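Local coordinates for aspartate aminotransferase, mitochondrial (Trypanosoma brucei brucei, PDB 4W5K), which probably transfers amino groups between aspartate and 2-oxoglutarate with the help of pyridoxal 5'-phosphate, working as a homodimer, at residues R316-R321 against V376-N380; M346-L352 against N371-S377. The protein carries 1 engineered substitution. All coordinates share one frame; numbering follows the deposited sequence.

How the interactions relate
Interactions 1 and 2 meet at V376 and S377, where strand 373-375 gives way to a 3-10 turn, and their centres lie about 11 Å apart. They illustrate two ways of holding one piece of chain. In interaction 2, backbone hydrogen bonds pair 371-377 with 346-352; in interaction 1, helix 300-331 grips the turn through aliphatic packing and a single guanidinium that reaches carbonyl oxygens. Both are mainly buried, but interaction 2 runs from the neighbourhood of the cofactor pocket, at M346 and M347, to an exposed end at N371 and G351. R321 of the helix joins them, resting near V376 and making a weak hydrogen bond to the carbonyl oxygen of M347.

Interaction 1. Residues R316-R321 against V376-N380; sequences RIAEVR and VSGLN
V376 opens a 3-10 turn that lies against I317, V320 and R321 on one side of helix 300-331, the long helix leading into the C-terminal part of this fold type I aminotransferase. Its CG2 meets CG2 of I317 at 3.7 Å, two methyl groups at the ends of their branches. The same CG2 lies near NE of R321, whose chain passes at about a right angle while its guanidinium bonds to the carbonyl oxygens of I340 and G345, among others. CG1 of V320 reaches the V376 carbonyl oxygen at 3.9 Å, an oxygen already engaged within the turn by the backbone N of L379.

At S377 the backbone does the touching: its CA receives CD1 of I317 at 3.9 Å, while OG turns to the carbonyl oxygen of V37. The S377 carbonyl oxygen takes a weak, bent bond from NH1 of R316 (3.0 Å, 127° at the hydrogen). That NH1 has a second acceptor in R39 O, and NE of R316 bonds to Y38 OH, so several partners fix the rotation of the group.

L379 combines apolar and polar contact. Its CB sits 3.6 Å from CG2 of V320, and its carbonyl oxygen faces the same arginine. R316 gets there by leaving its helix extended and then bending at chi3 (82°), which turns the guanidinium edge toward the two carbonyl oxygens. One flat cation thus gathers two carbonyls of the chain as it leaves the strand.

N380 closes the contact with CB beside NH2 of R316, its own OD1 being bonded to T382. An N-H of that NH2 points almost straight at L379 O (2.8 Å, 171° at the hydrogen), which lies in the guanidinium plane, and this is the stronger of the two arginine bonds.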
# COMPACT_ATOMS: atom_id res chain seq x y z
N ARG A 316 29.74 8.33 1.99
CA ARG A 316 29.88 8.15 3.44
C ARG A 316 29.93 6.67 3.79
O ARG A 316 30.73 6.25 4.63
CB ARG A 316 28.75 8.81 4.25
CG ARG A 316 29.10 8.87 5.75
CD ARG A 316 27.94 9.37 6.63
NE ARG A 316 26.98 8.31 6.95
CZ ARG A 316 27.20 7.33 7.82
NH1 ARG A 316 26.25 6.43 8.06
NH2 ARG A 316 28.37 7.23 8.47
N ILE A 317 29.08 5.89 3.15
CA ILE A 317 29.05 4.45 3.36
C ILE A 317 30.37 3.80 2.92
O ILE A 317 30.94 2.98 3.63
CB ILE A 317 27.88 3.78 2.61
CG1 ILE A 317 26.54 4.28 3.15
CG2 ILE A 317 27.95 2.26 2.70
CD1 ILE A 317 26.34 4.02 4.64
N ALA A 318 30.83 4.17 1.73
CA ALA A 318 32.12 3.65 1.25
C ALA A 318 33.28 4.04 2.17
O ALA A 318 34.16 3.24 2.43
CB ALA A 318 32.39 4.15 -0.17
N GLU A 319 33.27 5.28 2.66
CA GLU A 319 34.39 5.77 3.46
C GLU A 319 34.38 5.13 4.84
O GLU A 319 35.44 4.86 5.40
CB GLU A 319 34.35 7.30 3.57
CG GLU A 319 35.64 7.94 4.10
CD GLU A 319 35.78 7.87 5.62
OE1 GLU A 319 36.93 7.76 6.11
OE2 GLU A 319 34.75 7.94 6.32
N VAL A 320 33.21 4.86 5.40
CA VAL A 320 33.20 4.26 6.73
C VAL A 320 33.60 2.77 6.67
O VAL A 320 34.22 2.26 7.61
CB VAL A 320 31.84 4.44 7.45
CG1 VAL A 320 30.81 3.41 7.01
CG2 VAL A 320 32.05 4.39 8.96
N ARG A 321 33.28 2.09 5.57
CA ARG A 321 33.83 0.75 5.31
C ARG A 321 35.36 0.78 5.28
O ARG A 321 36.05 -0.04 5.95
CB ARG A 321 33.29 0.19 3.98
CG ARG A 321 31.83 -0.28 4.02
CD ARG A 321 31.34 -0.67 2.63
NE ARG A 321 30.05 -1.33 2.61
CZ ARG A 321 29.86 -2.63 2.84
NH1 ARG A 321 30.90 -3.40 3.16
NH2 ARG A 321 28.64 -3.17 2.75
N VAL A 376 26.17 -0.93 8.03
CA VAL A 376 27.26 0.02 8.23
C VAL A 376 26.77 1.47 8.31
O VAL A 376 27.51 2.35 8.74
CB VAL A 376 28.34 -0.10 7.13
CG1 VAL A 376 29.00 -1.49 7.17
CG2 VAL A 376 27.77 0.15 5.75
N SER A 377 25.53 1.71 7.91
CA SER A 377 24.93 3.03 8.13
C SER A 377 24.93 3.42 9.62
O SER A 377 24.86 4.60 9.97
CB SER A 377 23.51 3.07 7.56
OG SER A 377 22.76 1.97 8.03
N GLY A 378 25.01 2.42 10.50
CA GLY A 378 25.04 2.69 11.93
C GLY A 378 26.45 3.05 12.41
O GLY A 378 26.63 3.50 13.55
N LEU A 379 27.43 2.86 11.53
CA LEU A 379 28.82 3.25 11.80
C LEU A 379 29.04 4.71 11.42
O LEU A 379 28.52 5.17 10.40
CB LEU A 379 29.81 2.37 11.01
CG LEU A 379 30.15 0.96 11.48
CD1 LEU A 379 31.15 0.31 10.53
CD2 LEU A 379 30.68 0.96 12.90
N ASN A 380 29.82 5.43 12.22
CA ASN A 380 30.14 6.81 11.90
C ASN A 380 31.44 7.26 12.55
O ASN A 380 32.14 6.46 13.18
CB ASN A 380 29.00 7.74 12.32
CG ASN A 380 28.59 7.53 13.75
OD1 ASN A 380 29.40 7.72 14.67
ND2 ASN A 380 27.34 7.12 13.95

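Interaction 2. Residues M346-L352 against N371-S377; sequences MMAYTGL and NGRAAVS. With EDO (1,2-ethanediol), chain E.
The Y349 ring carries the carbonyl oxygen of N371 over one face, 4.0 Å above the plane and shifted toward the rim, while CB of R373 approaches obliquely and Y148 packs against it edge-to-face. Y349 and R373 share one face of a two-stranded antiparallel sheet with M347 and A375, in the C-terminal part of the aminotransferase fold. The N371 amide, turned steeply to the ring, offers ND2 to Y349 OH in a weak bond; its OD1 accepts from T369 OG1. At the edge of the R373 guanidinium, near its plane, lies SD of M347, too close to NH1 to be trusted as a bond.

A348 and A374 are the hydrogen-bonded pair, exchanging both N-H...O bonds, flanked by the non-hydrogen-bonded pairs M347-A375 and Y349-R373. The pairing continues past the strands, where V376 N bonds to M346 O at 2.7 Å. Between side chains, M346 is about 4 Å from Y212 and M347 about 4 Å from N181, both cofactor-binding residues.

At the other end, water links G351 N to N371 O, and OD1 of N371 accepts R373 N in an Asx turn. T350 forms an ST turn by taking L352 N on OG1, and grips G372 O twice: T350 N approaches from above the carbonyl plane at 3.0 Å, and T350 OG1 donates at 2.8 Å on a lone pair.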
# COMPACT_ATOMS: atom_id res chain seq x y z
N MET A 346 24.84 -0.51 2.23
CA MET A 346 24.63 -0.40 3.68
C MET A 346 24.84 -1.68 4.46
O MET A 346 25.05 -1.63 5.66
CB MET A 346 23.21 0.09 3.97
CG MET A 346 23.03 1.55 3.82
SD MET A 346 21.42 1.98 4.50
CE MET A 346 20.29 1.49 3.18
N MET A 347 24.74 -2.83 3.79
CA MET A 347 24.83 -4.11 4.48
C MET A 347 26.10 -4.84 4.18
O MET A 347 26.48 -4.98 3.01
CB MET A 347 23.66 -5.02 4.10
CG MET A 347 22.32 -4.43 4.35
SD MET A 347 22.12 -4.21 6.11
CE MET A 347 20.55 -3.35 6.13
N ALA A 348 26.78 -5.31 5.22
CA ALA A 348 28.05 -6.02 5.03
C ALA A 348 28.01 -7.39 5.69
O ALA A 348 27.68 -7.49 6.87
CB ALA A 348 29.21 -5.18 5.60
N TYR A 349 28.37 -8.44 4.96
CA TYR A 349 28.60 -9.71 5.64
C TYR A 349 30.05 -9.64 6.15
O TYR A 349 30.99 -9.69 5.38
CB TYR A 349 28.37 -10.92 4.72
CG TYR A 349 27.08 -11.70 5.04
CD1 TYR A 349 27.05 -13.09 4.98
CD2 TYR A 349 25.91 -11.04 5.41
CE1 TYR A 349 25.88 -13.82 5.27
CE2 TYR A 349 24.75 -11.75 5.72
CZ TYR A 349 24.75 -13.14 5.64
OH TYR A 349 23.58 -13.83 5.93
N THR A 350 30.18 -9.56 7.47
CA THR A 350 31.47 -9.33 8.11
C THR A 350 32.34 -10.58 8.17
O THR A 350 33.56 -10.48 8.23
CB THR A 350 31.31 -8.80 9.55
OG1 THR A 350 30.67 -9.80 10.36
CG2 THR A 350 30.50 -7.49 9.58
N GLY A 351 31.71 -11.75 8.21
CA GLY A 351 32.40 -13.00 8.44
C GLY A 351 32.58 -13.30 9.92
O GLY A 351 33.24 -14.27 10.28
N LEU A 352 32.01 -12.46 10.78
CA LEU A 352 32.04 -12.77 12.21
C LEU A 352 31.21 -14.02 12.44
O LEU A 352 30.16 -14.20 11.83
CB LEU A 352 31.54 -11.59 13.04
CG LEU A 352 32.41 -10.33 13.00
CD1 LEU A 352 31.68 -9.11 13.55
CD2 LEU A 352 33.68 -10.54 13.77
N ASN A 371 24.00 -13.75 11.80
CA ASN A 371 24.66 -14.16 10.57
C ASN A 371 25.90 -13.31 10.28
O ASN A 371 26.55 -13.49 9.26
CB ASN A 371 23.70 -14.09 9.40
CG ASN A 371 23.04 -12.73 9.29
OD1 ASN A 371 23.29 -11.85 10.11
ND2 ASN A 371 22.20 -12.55 8.27
N GLY A 372 26.20 -12.36 11.17
CA GLY A 372 27.36 -11.51 10.95
C GLY A 372 27.09 -10.35 10.00
O GLY A 372 28.03 -9.66 9.57
N ARG A 373 25.83 -10.11 9.67
CA ARG A 373 25.48 -8.94 8.86
C ARG A 373 25.58 -7.68 9.70
O ARG A 373 24.96 -7.60 10.76
CB ARG A 373 24.07 -9.04 8.28
CG ARG A 373 23.65 -7.76 7.56
CD ARG A 373 22.14 -7.68 7.30
NE ARG A 373 21.32 -7.65 8.51
CZ ARG A 373 20.75 -6.57 9.04
NH1 ARG A 373 20.95 -5.36 8.52
NH2 ARG A 373 20.00 -6.68 10.12
N ALA A 374 26.34 -6.71 9.23
CA ALA A 374 26.40 -5.42 9.91
C ALA A 374 25.81 -4.37 9.00
O ALA A 374 26.11 -4.32 7.81
CB ALA A 374 27.84 -5.07 10.30
N ALA A 375 24.93 -3.55 9.55
CA ALA A 375 24.41 -2.40 8.83
C ALA A 375 25.40 -1.27 9.05
O ALA A 375 25.46 -0.71 10.15
CB ALA A 375 23.03 -2.03 9.33
N VAL A 376 26.17 -0.93 8.03
CA VAL A 376 27.26 0.02 8.23
C VAL A 376 26.77 1.47 8.31
O VAL A 376 27.51 2.35 8.74
CB VAL A 376 28.34 -0.10 7.13
CG1 VAL A 376 29.00 -1.49 7.17
CG2 VAL A 376 27.77 0.15 5.75
N SER A 377 25.53 1.71 7.91
CA SER A 377 24.93 3.03 8.13
C SER A 377 24.93 3.42 9.62
O SER A 377 24.86 4.60 9.97
CB SER A 377 23.51 3.07 7.56
OG SER A 377 22.76 1.97 8.03
C1 EDO E . 36.72 -12.24 9.36
O1 EDO E . 35.84 -12.13 8.23
C2 EDO E . 38.09 -11.74 8.93
O2 EDO E . 38.50 -12.44 7.74
O HOH W 1 29.10 -12.82 7.77